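Local coordinates for bifunctional thiamine biosynthesis protein ThiDN (Methanocaldococcus jannaschii DSM 2661, PDB 2PHP) that probably phosphorylates hydroxymethylpyrimidine to its diphosphate and condenses that with a thiazole phosphate to give thiamine phosphate, the last step through the ThiN-family C-terminal domain, at the interface of chains A and B and the interface of chains A and C. Sequence-based numbering; all coordinates share one arbitrary frame. Chains: chain A/B/C, Uncharacterized protein MJ0236.

Contact 1: the interface of chains A and B. Residues chain A 36, 53, 55, 75-76; chain B 61-62.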
# COMPACT_ATOMS: atom_id res chain seq x y z
N ASN A 36 -10.26 14.28 0.49
CA ASN A 36 -10.93 13.16 -0.15
C ASN A 36 -11.65 13.80 -1.32
O ASN A 36 -11.91 15.01 -1.30
CB ASN A 36 -11.95 12.46 0.77
CG ASN A 36 -12.28 11.04 0.30
OD1 ASN A 36 -12.07 10.70 -0.87
ND2 ASN A 36 -12.81 10.21 1.21
N LEU A 53 -12.84 7.90 -1.91
CA LEU A 53 -11.75 7.07 -1.40
C LEU A 53 -12.13 6.54 -0.02
O LEU A 53 -12.66 7.28 0.81
CB LEU A 53 -10.46 7.88 -1.27
CG LEU A 53 -9.78 8.34 -2.56
CD1 LEU A 53 -8.61 9.25 -2.22
CD2 LEU A 53 -9.31 7.13 -3.35
N GLY A 55 -10.00 5.67 1.99
CA GLY A 55 -8.98 6.22 2.85
C GLY A 55 -9.00 7.72 2.61
O GLY A 55 -10.07 8.31 2.51
N ALA A 75 -18.44 5.30 0.43
CA ALA A 75 -17.16 5.45 1.11
C ALA A 75 -17.08 6.69 1.98
O ALA A 75 -16.31 6.73 2.93
CB ALA A 75 -16.03 5.48 0.08
N SER A 76 -17.85 7.71 1.66
CA SER A 76 -17.80 8.93 2.46
C SER A 76 -19.15 9.58 2.67
O SER A 76 -19.68 10.25 1.78
CB SER A 76 -16.84 9.93 1.82
OG SER A 76 -16.80 11.15 2.55
N LYS B 61 -12.72 3.73 5.81
CA LYS B 61 -14.17 3.92 5.87
C LYS B 61 -15.03 2.66 5.72
O LYS B 61 -16.14 2.62 6.25
CB LYS B 61 -14.61 4.98 4.86
CG LYS B 61 -14.89 6.37 5.47
CD LYS B 61 -13.62 7.20 5.67
CE LYS B 61 -13.00 7.58 4.32
NZ LYS B 61 -13.98 8.22 3.41
N LEU B 62 -14.53 1.66 4.99
CA LEU B 62 -15.28 0.40 4.79
C LEU B 62 -15.10 -0.48 6.01
O LEU B 62 -15.83 -1.45 6.20
CB LEU B 62 -14.81 -0.35 3.53
CG LEU B 62 -15.75 -0.29 2.33
CD1 LEU B 62 -16.20 1.17 2.09
CD2 LEU B 62 -15.09 -0.91 1.08

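Contact 2: the interface of chains A and C. Residues chain A 20, 24; chain C 12, 71-72.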
# COMPACT_ATOMS: atom_id res chain seq x y z
N TYR A 20 -5.75 10.14 -10.97
CA TYR A 20 -4.61 9.98 -11.87
C TYR A 20 -3.98 11.35 -12.15
O TYR A 20 -2.76 11.52 -12.06
CB TYR A 20 -5.08 9.31 -13.18
CG TYR A 20 -4.05 9.23 -14.28
CD1 TYR A 20 -3.12 8.19 -14.34
CD2 TYR A 20 -4.01 10.20 -15.28
CE1 TYR A 20 -2.17 8.12 -15.37
CE2 TYR A 20 -3.06 10.15 -16.31
CZ TYR A 20 -2.14 9.11 -16.35
OH TYR A 20 -1.19 9.09 -17.35
N LYS A 24 -0.12 13.42 -10.48
CA LYS A 24 0.94 14.07 -11.25
C LYS A 24 1.03 15.56 -10.95
O LYS A 24 1.85 16.28 -11.52
CB LYS A 24 0.69 13.90 -12.75
CG LYS A 24 0.60 12.46 -13.21
CD LYS A 24 0.63 12.34 -14.74
CE LYS A 24 0.39 10.90 -15.18
NZ LYS A 24 1.28 9.92 -14.47
N ILE C 12 -6.81 5.00 -19.81
CA ILE C 12 -6.52 5.01 -18.37
C ILE C 12 -7.82 4.73 -17.61
O ILE C 12 -7.80 4.04 -16.59
CB ILE C 12 -5.95 6.39 -17.91
CG1 ILE C 12 -4.65 6.73 -18.65
CG2 ILE C 12 -5.69 6.37 -16.42
CD1 ILE C 12 -3.50 5.81 -18.38
N ILE C 71 -1.26 2.66 -13.06
CA ILE C 71 -1.48 2.47 -14.48
C ILE C 71 -0.72 3.58 -15.19
O ILE C 71 -0.89 4.76 -14.89
CB ILE C 71 -2.97 2.58 -14.84
CG1 ILE C 71 -3.73 1.44 -14.17
CG2 ILE C 71 -3.14 2.54 -16.35
CD1 ILE C 71 -5.23 1.53 -14.32
N GLU C 72 0.14 3.21 -16.13
CA GLU C 72 0.93 4.19 -16.85
C GLU C 72 1.27 3.67 -18.24
O GLU C 72 1.42 2.46 -18.43
CB GLU C 72 2.24 4.50 -16.11
CG GLU C 72 2.06 5.19 -14.78
CD GLU C 72 2.05 6.71 -14.89
OE1 GLU C 72 1.52 7.23 -15.90
OE2 GLU C 72 2.58 7.37 -13.97
O HOH W 1 1.01 7.55 -18.41

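Contact 1: the interface of chains A and B
B:Lys61 reaches across to the backbone carbonyls of A:Ala75 and A:Leu53 in the deposited assembly, where two copies of the ThiN-family domain, the thiamine-phosphate synthase part of the protein, meet. Its CB and CG lie against the carbonyl oxygen of A:Ala75, though both are modelled too near it for those contacts to carry weight. B:Lys61 CD has drawn back to 3.9 Å from that same A:Ala75 O. The chain is bent at chi2, chi3 (67°) and chi4, which curls it back and returns the tip to A:Ala75 O. On the way, B:Lys61 CE lies 3.5 Å from A:Gly55 O and as far from A:Leu53 O, the last residue of strand 50-53. The ammonium nitrogen B:Lys61 NZ donates to A:Ala75 O at 2.8 Å, standing well above that carbonyl plane and not on a lone pair. B:Lys61 NZ also donates to A:Leu53 O at 3.1 Å, and here the C=O points almost straight at the nitrogen, at 160°. The second acceptor is shared, because the side-chain amide nitrogen A:Asn36 ND2 gives A:Leu53 O another hydrogen bond of 3.0 Å. In return, OD1 of A:Asn36 receives the backbone N of A:Leu53 on a lone pair within the carbonyl plane, so the amide is gripped at both ends and its rotation fixed. ND2 also comes near NZ of B:Lys61, but its N-H is directed away and no bond joins the two nitrogens. A:Ser76 CB flanks the ammonium at 3.7 Å from B:Lys61 NZ. A methionine in place of B:Lys61 would probably leave the A:Ala75 carbonyl without its donor across the interface and A:Leu53 O with A:Asn36 alone of the two donors described.

Contact 2: the interface of chains A and C
A:Tyr20, on helix 8-23, lays one face of its ring against C:Ile12 of the matching helix in the neighbouring copy, across a helix-to-helix interface of the deposited assembly between two ThiN-family domains, and this apolar pairing is the close-packed half of the contact. The gamma-methyl CG2 of C:Ile12 sits 3.8 Å above the ring plane of A:Tyr20, shifted toward the rim near CG and CD1, in a CH-pi contact. C:Ile12 CD1 lies on the same side of the plane but past the ring edge, 4.0 Å from A:Tyr20 CE1. The side chains cross at about a right angle, CG2 over the face and CD1 beyond the rim near CE1 and CZ. With its CG anti to the backbone N (chi1 172°), the tyrosine extends off its helix toward chain C and also brings A:Tyr20 CE1 to 3.6 Å from the carbonyl oxygen O of C:Ile71, at the start of strand 71-73.

Beyond the ring the contact is polar, and at the hydroxyl it is bridged by water instead of packed. A:Lys24 and C:Glu72 meet from opposite directions: the lysine chain runs extended until its last torsion, which bends NZ toward the carboxylate. A:Lys24 NZ forms a salt bridge with C:Glu72 OE2 at 2.9 Å, whereas its hydrogen bond to OE1 of the same group is weak. The carboxylate thus faces the ammonium with both oxygens, while its plane stands 74° from that of the tyrosine ring. The phenol hydroxyl makes no direct bond to this acid, A:Tyr20 OH lying 3.6 Å from C:Glu72 OE1. An ordered water fills the role instead, and OE1 also takes the weak bond from A:Lys24 NZ. Water 1 lies 2.9 Å from A:Tyr20 OH and 2.6 Å from C:Glu72 OE1.

The centres of contact 1 and contact 2 are about 20 Å apart, and the two share no residue. Chain A takes part in both, through loops and the end of strand 50-53 in contact 1 and through helix 8-23 and the residue following it in contact 2. One copy can therefore hold two neighbours at once by separate surfaces. Each interface is two-fold symmetric, so every bond described has a twin with the chains exchanged. Combining two such interfaces would fit the deposited assembly of four copies, although these contacts alone do not show that the tetramer forms in solution.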